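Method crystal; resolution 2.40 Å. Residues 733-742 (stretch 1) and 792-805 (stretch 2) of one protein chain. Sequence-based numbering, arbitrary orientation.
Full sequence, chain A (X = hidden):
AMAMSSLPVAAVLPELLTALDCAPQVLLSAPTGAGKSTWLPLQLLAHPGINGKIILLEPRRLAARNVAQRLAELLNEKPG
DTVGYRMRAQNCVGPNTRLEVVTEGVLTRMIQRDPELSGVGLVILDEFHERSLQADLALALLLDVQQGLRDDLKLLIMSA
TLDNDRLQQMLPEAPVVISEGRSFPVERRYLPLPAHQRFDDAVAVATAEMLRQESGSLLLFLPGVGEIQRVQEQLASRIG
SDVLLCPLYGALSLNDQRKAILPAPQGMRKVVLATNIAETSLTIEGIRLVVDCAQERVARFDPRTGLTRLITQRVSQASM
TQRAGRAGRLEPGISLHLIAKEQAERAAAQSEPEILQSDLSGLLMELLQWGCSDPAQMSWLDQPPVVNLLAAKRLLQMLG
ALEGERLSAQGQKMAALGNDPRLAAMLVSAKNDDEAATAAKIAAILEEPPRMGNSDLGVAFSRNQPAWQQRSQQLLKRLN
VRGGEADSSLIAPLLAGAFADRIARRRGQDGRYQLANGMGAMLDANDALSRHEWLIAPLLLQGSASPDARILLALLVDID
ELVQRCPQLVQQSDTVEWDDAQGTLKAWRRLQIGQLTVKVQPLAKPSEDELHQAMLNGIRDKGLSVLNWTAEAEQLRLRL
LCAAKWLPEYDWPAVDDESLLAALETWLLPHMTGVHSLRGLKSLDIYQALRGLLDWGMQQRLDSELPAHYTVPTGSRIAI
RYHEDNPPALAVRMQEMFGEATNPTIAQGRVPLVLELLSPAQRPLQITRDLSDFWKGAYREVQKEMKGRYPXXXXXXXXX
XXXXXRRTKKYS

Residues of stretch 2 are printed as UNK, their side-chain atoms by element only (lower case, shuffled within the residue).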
ATOM      1  N   ARG A 733      26.513 -32.922  38.058  1.00 40.01           N
ATOM      2  CA  ARG A 733      27.346 -34.106  38.251  1.00 43.53           C
ATOM      3  C   ARG A 733      26.534 -35.357  37.919  1.00 41.85           C
ATOM      4  O   ARG A 733      25.408 -35.529  38.379  1.00 40.71           O
ATOM      5  CB  ARG A 733      27.886 -34.170  39.677  1.00 46.00           C
ATOM      6  CG  ARG A 733      28.818 -33.025  40.033  1.00 47.52           C
ATOM      7  CD  ARG A 733      29.200 -33.063  41.505  1.00 50.50           C
ATOM      8  NE  ARG A 733      28.023 -32.928  42.352  1.00 52.77           N
ATOM      9  CZ  ARG A 733      28.026 -33.073  43.671  1.00 55.35           C
ATOM     10  NH1 ARG A 733      29.155 -33.355  44.312  1.00 57.06           N
ATOM     11  NH2 ARG A 733      26.898 -32.928  44.349  1.00 54.22           N
ATOM     12  N   MET A 734      27.112 -36.208  37.085  1.00 46.52           N
ATOM     13  CA  MET A 734      26.470 -37.434  36.635  1.00 45.68           C
ATOM     14  C   MET A 734      25.929 -38.248  37.799  1.00 48.74           C
ATOM     15  O   MET A 734      24.820 -38.766  37.737  1.00 50.72           O
ATOM     16  CB  MET A 734      27.458 -38.270  35.831  1.00 45.88           C
ATOM     17  CG  MET A 734      26.881 -39.559  35.274  1.00 48.00           C
ATOM     18  SD  MET A 734      28.076 -40.483  34.283  1.00 59.48           S
ATOM     19  CE  MET A 734      29.303 -40.937  35.505  1.00 51.74           C
ATOM     20  N   GLN A 735      26.707 -38.330  38.871  1.00 47.57           N
ATOM     21  CA  GLN A 735      26.331 -39.127  40.042  1.00 52.34           C
ATOM     22  C   GLN A 735      24.946 -38.721  40.596  1.00 49.89           C
ATOM     23  O   GLN A 735      24.223 -39.554  41.159  1.00 50.68           O
ATOM     24  CB  GLN A 735      27.418 -39.002  41.131  1.00 52.64           C
ATOM     25  CG  GLN A 735      27.514 -37.615  41.747  1.00 59.23           C
ATOM     26  CD  GLN A 735      28.937 -37.141  41.984  1.00 65.01           C
ATOM     27  OE1 GLN A 735      29.883 -37.657  41.400  1.00 71.02           O
ATOM     28  NE2 GLN A 735      29.088 -36.132  42.829  1.00 64.81           N
ATOM     29  N   GLU A 736      24.574 -37.454  40.409  1.00 42.64           N
ATOM     30  CA  GLU A 736      23.323 -36.940  40.946  1.00 43.08           C
ATOM     31  C   GLU A 736      22.112 -37.351  40.107  1.00 44.42           C
ATOM     32  O   GLU A 736      20.977 -37.256  40.554  1.00 45.23           O
ATOM     33  CB  GLU A 736      23.378 -35.415  41.062  1.00 46.27           C
ATOM     34  CG  GLU A 736      24.367 -34.896  42.107  1.00 52.38           C
ATOM     35  CD  GLU A 736      23.909 -33.589  42.758  1.00 56.32           C
ATOM     36  OE1 GLU A 736      24.167 -32.488  42.204  1.00 57.37           O
ATOM     37  OE2 GLU A 736      23.278 -33.669  43.830  1.00 57.37           O
ATOM     38  N   MET A 737      22.349 -37.803  38.881  1.00 46.67           N
ATOM     39  CA  MET A 737      21.252 -38.200  38.003  1.00 45.48           C
ATOM     40  C   MET A 737      20.894 -39.685  38.133  1.00 45.70           C
ATOM     41  O   MET A 737      20.050 -40.195  37.389  1.00 49.79           O
ATOM     42  CB  MET A 737      21.607 -37.881  36.555  1.00 37.12           C
ATOM     43  CG  MET A 737      21.773 -36.402  36.283  1.00 38.64           C
ATOM     44  SD  MET A 737      20.308 -35.490  36.752  1.00 46.70           S
ATOM     45  CE  MET A 737      19.043 -36.321  35.750  1.00 43.50           C
ATOM     46  N   PHE A 738      21.533 -40.386  39.063  1.00 43.51           N
ATOM     47  CA  PHE A 738      21.217 -41.796  39.269  1.00 48.11           C
ATOM     48  C   PHE A 738      19.782 -42.000  39.743  1.00 49.07           C
ATOM     49  O   PHE A 738      19.312 -41.320  40.662  1.00 52.22           O
ATOM     50  CB  PHE A 738      22.173 -42.420  40.282  1.00 51.76           C
ATOM     51  CG  PHE A 738      23.571 -42.557  39.785  1.00 50.93           C
ATOM     52  CD1 PHE A 738      23.841 -42.504  38.430  1.00 53.04           C
ATOM     53  CD2 PHE A 738      24.615 -42.736  40.669  1.00 47.30           C
ATOM     54  CE1 PHE A 738      25.138 -42.628  37.965  1.00 54.87           C
ATOM     55  CE2 PHE A 738      25.906 -42.858  40.210  1.00 50.34           C
ATOM     56  CZ  PHE A 738      26.170 -42.807  38.856  1.00 51.02           C
ATOM     57  N   GLY A 739      19.093 -42.957  39.135  1.00 50.70           N
ATOM     58  CA  GLY A 739      17.722 -43.244  39.514  1.00 53.90           C
ATOM     59  C   GLY A 739      16.718 -42.670  38.530  1.00 55.96           C
ATOM     60  O   GLY A 739      15.538 -43.038  38.541  1.00 55.95           O
ATOM     61  N   GLU A 740      17.196 -41.764  37.677  1.00 55.13           N
ATOM     62  CA  GLU A 740      16.371 -41.153  36.646  1.00 52.07           C
ATOM     63  C   GLU A 740      16.531 -41.905  35.322  1.00 52.09           C
ATOM     64  O   GLU A 740      17.620 -41.969  34.754  1.00 52.47           O
ATOM     65  CB  GLU A 740      16.730 -39.668  36.485  1.00 54.26           C
ATOM     66  CG  GLU A 740      15.914 -38.947  35.433  1.00 55.89           C
ATOM     67  CD  GLU A 740      14.419 -39.037  35.693  1.00 60.09           C
ATOM     68  OE1 GLU A 740      13.794 -40.032  35.258  1.00 60.91           O
ATOM     69  OE2 GLU A 740      13.865 -38.105  36.312  1.00 64.47           O
ATOM     70  N   ALA A 741      15.441 -42.490  34.841  1.00 53.25           N
ATOM     71  CA  ALA A 741      15.490 -43.295  33.625  1.00 54.79           C
ATOM     72  C   ALA A 741      15.206 -42.440  32.401  1.00 55.37           C
ATOM     73  O   ALA A 741      15.575 -42.798  31.283  1.00 58.12           O
ATOM     74  CB  ALA A 741      14.501 -44.433  33.706  1.00 55.04           C
ATOM     75  N   THR A 742      14.556 -41.302  32.627  1.00 51.84           N
ATOM     76  CA  THR A 742      14.051 -40.469  31.545  1.00 46.30           C
ATOM     77  C   THR A 742      14.670 -39.083  31.573  1.00 44.39           C
ATOM     78  O   THR A 742      14.619 -38.392  32.592  1.00 45.22           O
ATOM     79  CB  THR A 742      12.521 -40.343  31.618  1.00 46.48           C
ATOM     80  OG1 THR A 742      11.929 -41.635  31.465  1.00 52.34           O
ATOM     81  CG2 THR A 742      12.009 -39.451  30.521  1.00 48.75           C
ATOM     82  N   UNK A 792      36.751 -44.179  44.938  1.00 77.22           N
ATOM     83  CA  UNK A 792      36.104 -44.015  46.233  1.00 78.23           C
ATOM     84  C   UNK A 792      34.596 -43.795  46.088  1.00 81.10           C
ATOM     85  O   UNK A 792      33.866 -43.810  47.078  1.00 83.39           O
ATOM     86  c   UNK A 792      36.748 -42.855  46.997  1.00 80.37           C
ATOM     87  c   UNK A 792      38.819 -42.129  48.236  1.00 85.27           C
ATOM     88  c   UNK A 792      40.285 -42.461  48.461  1.00 87.18           C
ATOM     89  n   UNK A 792      40.850 -41.731  49.626  1.00 88.91           N
ATOM     90  c   UNK A 792      38.252 -43.001  47.136  1.00 84.39           C
ATOM     91  N   UNK A 793      34.133 -43.602  44.854  1.00 79.77           N
ATOM     92  CA  UNK A 793      32.703 -43.480  44.586  1.00 79.80           C
ATOM     93  C   UNK A 793      32.110 -44.779  44.055  1.00 79.52           C
ATOM     94  O   UNK A 793      32.803 -45.573  43.419  1.00 79.13           O
ATOM     95  n   UNK A 793      32.384 -38.986  45.003  1.00 82.01           N
ATOM     96  c   UNK A 793      32.594 -40.987  44.132  1.00 80.64           C
ATOM     97  c   UNK A 793      33.671 -39.183  44.786  1.00 80.60           C
ATOM     98  c   UNK A 793      32.425 -42.362  43.576  1.00 79.61           C
ATOM     99  n   UNK A 793      33.825 -40.384  44.260  1.00 81.37           N
ATOM    100  c   UNK A 793      31.687 -40.100  44.606  1.00 81.93           C
ATOM    101  N   UNK A 794      30.819 -44.984  44.305  1.00 77.67           N
ATOM    102  CA  UNK A 794      30.105 -46.088  43.684  1.00 77.21           C
ATOM    103  C   UNK A 794      29.625 -45.674  42.285  1.00 74.56           C
ATOM    104  O   UNK A 794      28.842 -44.734  42.138  1.00 74.86           O
ATOM    105  c   UNK A 794      29.324 -46.887  45.945  1.00 76.38           C
ATOM    106  c   UNK A 794      28.205 -47.735  43.877  1.00 75.85           C
ATOM    107  c   UNK A 794      28.895 -46.547  44.534  1.00 76.33           C
ATOM    108  N   UNK A 795      30.115 -46.372  41.266  1.00 71.54           N
ATOM    109  CA  UNK A 795      29.672 -46.185  39.891  1.00 68.57           C
ATOM    110  C   UNK A 795      28.956 -47.440  39.414  1.00 73.17           C
ATOM    111  O   UNK A 795      29.581 -48.346  38.864  1.00 82.75           O
ATOM    112  c   UNK A 795      30.399 -42.592  38.856  1.00 62.28           C
ATOM    113  c   UNK A 795      32.465 -42.673  40.104  1.00 65.34           C
ATOM    114  c   UNK A 795      31.421 -43.346  39.441  1.00 64.02           C
ATOM    115  c   UNK A 795      31.505 -40.571  39.623  1.00 59.20           C
ATOM    116  c   UNK A 795      30.860 -45.863  38.988  1.00 65.64           C
ATOM    117  c   UNK A 795      32.518 -41.280  40.197  1.00 62.73           C
ATOM    118  n   UNK A 795      33.332 -43.625  40.580  1.00 66.48           N
ATOM    119  c   UNK A 795      32.855 -44.871  40.240  1.00 65.21           C
ATOM    120  c   UNK A 795      30.457 -41.209  38.949  1.00 60.49           C
ATOM    121  c   UNK A 795      31.694 -44.752  39.531  1.00 65.18           C
ATOM    122  N   UNK A 796      27.633 -47.494  39.621  1.00 70.80           N
ATOM    123  CA  UNK A 796      26.799 -48.692  39.431  1.00 72.62           C
ATOM    124  C   UNK A 796      26.605 -49.108  37.971  1.00 74.70           C
ATOM    125  O   UNK A 796      26.571 -48.263  37.072  1.00 75.61           O
ATOM    126  c   UNK A 796      26.829 -46.315  39.983  1.00 66.51           C
ATOM    127  c   UNK A 796      25.415 -46.801  39.820  1.00 67.44           C
ATOM    128  c   UNK A 796      25.463 -48.277  40.040  1.00 69.75           C
ATOM    129  N   UNK A 797      26.453 -50.411  37.754  1.00 76.89           N
ATOM    130  CA  UNK A 797      26.284 -50.951  36.412  1.00 80.52           C
ATOM    131  C   UNK A 797      24.894 -50.610  35.864  1.00 77.92           C
ATOM    132  O   UNK A 797      24.685 -50.603  34.652  1.00 78.63           O
ATOM    133  c   UNK A 797      27.955 -52.850  36.790  1.00 89.10           C
ATOM    134  o   UNK A 797      28.135 -53.496  37.843  1.00 94.00           O
ATOM    135  o   UNK A 797      28.905 -52.502  36.053  1.00 87.97           O
ATOM    136  c   UNK A 797      26.519 -52.470  36.411  1.00 84.74           C
ATOM    137  N   UNK A 798      23.950 -50.306  36.753  1.00 75.42           N
ATOM    138  CA  UNK A 798      22.602 -49.908  36.330  1.00 74.09           C
ATOM    139  C   UNK A 798      22.169 -48.565  36.954  1.00 68.58           C
ATOM    140  O   UNK A 798      21.268 -48.519  37.798  1.00 64.29           O
ATOM    141  o   UNK A 798      20.191 -51.830  34.952  1.00 93.13           O
ATOM    142  c   UNK A 798      21.595 -51.003  36.685  1.00 80.43           C
ATOM    143  o   UNK A 798      19.520 -50.037  36.023  1.00 90.97           O
ATOM    144  c   UNK A 798      20.347 -50.951  35.828  1.00 88.48           C
ATOM    145  N   UNK A 799      22.802 -47.458  36.520  1.00 66.08           N
ATOM    146  CA  UNK A 799      22.572 -46.126  37.098  1.00 61.43           C
ATOM    147  C   UNK A 799      21.130 -45.638  36.959  1.00 58.81           C
ATOM    148  O   UNK A 799      20.643 -44.930  37.835  1.00 61.01           O
ATOM    149  c   UNK A 799      23.534 -45.235  36.305  1.00 61.83           C
ATOM    150  c   UNK A 799      23.771 -45.971  35.035  1.00 64.15           C
ATOM    151  c   UNK A 799      23.730 -47.409  35.375  1.00 65.62           C
ATOM    152  N   UNK A 800      20.457 -46.024  35.884  1.00 60.18           N
ATOM    153  CA  UNK A 800      19.055 -45.670  35.678  1.00 63.65           C
ATOM    154  C   UNK A 800      18.136 -46.137  36.814  1.00 70.36           C
ATOM    155  O   UNK A 800      17.089 -45.519  37.058  1.00 68.40           O
ATOM    156  c   UNK A 800      18.565 -46.243  34.357  1.00 61.63           C
ATOM    157  N   UNK A 801      18.521 -47.221  37.496  1.00 73.63           N
ATOM    158  CA  UNK A 801      17.689 -47.808  38.556  1.00 76.43           C
ATOM    159  C   UNK A 801      18.316 -47.795  39.953  1.00 77.28           C
ATOM    160  O   UNK A 801      17.694 -48.232  40.918  1.00 80.74           O
ATOM    161  n   UNK A 801      17.169 -49.689  35.834  1.00 81.35           N
ATOM    162  c   UNK A 801      17.315 -49.249  38.202  1.00 78.55           C
ATOM    163  c   UNK A 801      16.508 -49.340  36.930  1.00 80.95           C
ATOM    164  o   UNK A 801      15.303 -49.108  36.931  1.00 82.63           O
ATOM    165  N   UNK A 802      19.545 -47.310  40.059  1.00 75.59           N
ATOM    166  CA  UNK A 802      20.195 -47.172  41.355  1.00 78.33           C
ATOM    167  C   UNK A 802      19.539 -46.090  42.215  1.00 80.69           C
ATOM    168  O   UNK A 802      19.378 -44.947  41.775  1.00 77.41           O
ATOM    169  o   UNK A 802      22.353 -48.005  40.682  1.00 82.97           O
ATOM    170  c   UNK A 802      22.296 -46.444  42.521  1.00 77.24           C
ATOM    171  c   UNK A 802      21.680 -46.847  41.188  1.00 78.48           C
ATOM    172  N   UNK A 803      19.160 -46.459  43.437  1.00 83.89           N
ATOM    173  CA  UNK A 803      18.526 -45.530  44.365  1.00 83.48           C
ATOM    174  C   UNK A 803      19.387 -44.298  44.592  1.00 85.23           C
ATOM    175  O   UNK A 803      20.556 -44.413  44.970  1.00 82.66           O
ATOM    176  c   UNK A 803      18.239 -46.214  45.683  1.00 82.10           C
ATOM    177  N   UNK A 804      18.810 -43.111  44.347  1.00 90.00           N
ATOM    178  CA  UNK A 804      19.515 -41.849  44.581  1.00 93.48           C
ATOM    179  C   UNK A 804      19.832 -41.640  46.054  1.00 99.92           C
ATOM    180  O   UNK A 804      18.972 -41.881  46.903  1.00101.02           O
ATOM    181  c   UNK A 804      17.204 -41.446  44.149  1.00 87.69           C
ATOM    182  c   UNK A 804      18.523 -40.794  44.076  1.00 89.12           C
ATOM    183  c   UNK A 804      17.453 -42.888  43.820  1.00 88.41           C
ATOM    184  N   UNK A 805      21.061 -41.224  46.348  1.00105.01           N
ATOM    185  CA  UNK A 805      21.432 -40.843  47.706  1.00110.07           C
ATOM    186  C   UNK A 805      20.693 -39.559  48.074  1.00112.75           C
ATOM    187  O   UNK A 805      21.039 -38.478  47.589  1.00111.04           O
ATOM    188  o   UNK A 805      23.389 -39.584  46.973  1.00107.74           O
ATOM    189  c   UNK A 805      22.956 -40.629  47.856  1.00108.71           C
ATOM    190  c   UNK A 805      23.716 -41.911  47.543  1.00107.94           C
TER

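Position 792 carries four carbons in a row ending in nitrogen: a lysine, K792, exposed, its charged end out of reach of stretch 1. At 793 one carbon leads to a five-membered ring of three carbons and two nitrogens, a histidine; H793 CD2 lies 4.4 Å from Q735 OE1, a loose contact at an exposed margin. Position 794 has one carbon bearing two more, the fork of valine. The side chain of V794 stays clear of stretch 1, but its backbone O sits at the edge of the F738 ring, 4.0 Å from F738 CE2.

Fused five- and six-membered rings holding eight carbons and one nitrogen make 795 a tryptophan. Its length suits the place: CA-to-CB points sideways, yet the ring end comes nearer, bringing W795 CZ3 within 3.6 Å of M734 CE and W795 CH2 within 3.8 Å of Q735 OE1. W795 CE3 meets the edge of the F738 ring.

At 796 three carbons close a ring onto the backbone N, which defines proline. P796 CG lies over one face of the F738 ring, 4.2 Å from its centroid, a CH-pi contact that a compact, rigid ring makes well.

Position 797 has two carbons, the second carrying two oxygens: aspartate, exposed and beyond reach of stretch 1, with D797 OD1 hydrogen-bonded elsewhere in the structure. Position 798 repeats the pattern and the distance; this aspartate's OD2 accepts from the side chain at 801. Position 799 is another three-carbon ring closed on N, so proline; P799 CB packs 3.5 Å from F738 CD1. A single carbon at 800 means alanine. This small side chain meets another, A800 CB lying 4.5 Å from A741 CB, while A800 O is 3.2 Å from G739 C, so the backbones come close here.

Position 801 has two carbons, the second bearing one oxygen and one nitrogen, consistent with asparagine. N801 points away and binds its own stretch, ND2 donating to D798 OD2 at a very short 2.4 Å. At 802 a carbon carries one oxygen and one carbon: threonine, whose OG1 donates to D798 O at 3.1 Å. The lone carbon of 803 is alanine, pointing away. At 804 three carbons again close a ring onto the backbone N: proline, with P804 CB 3.5 Å from F738 O. Position 805 repeats the threonine pattern; T805 is poorly ordered and touches nothing on stretch 1.

The contact centres on F738, bordered by W795, P796 and P799. The type II turn from M737 to E740, which includes F738, presents G739 N to P799 O, the one hydrogen bond between the stretches, at 2.8 Å. Glycine fits there because its backbone angles disfavour a side chain, and a CB would clash with P804 CD. Apolar packing around F738, together with close backbone contacts at G739, makes up much of the contact, and one backbone hydrogen bond ties the turn to its partner.

Stretch 2 792-805: KHVWPDDPANTAPT
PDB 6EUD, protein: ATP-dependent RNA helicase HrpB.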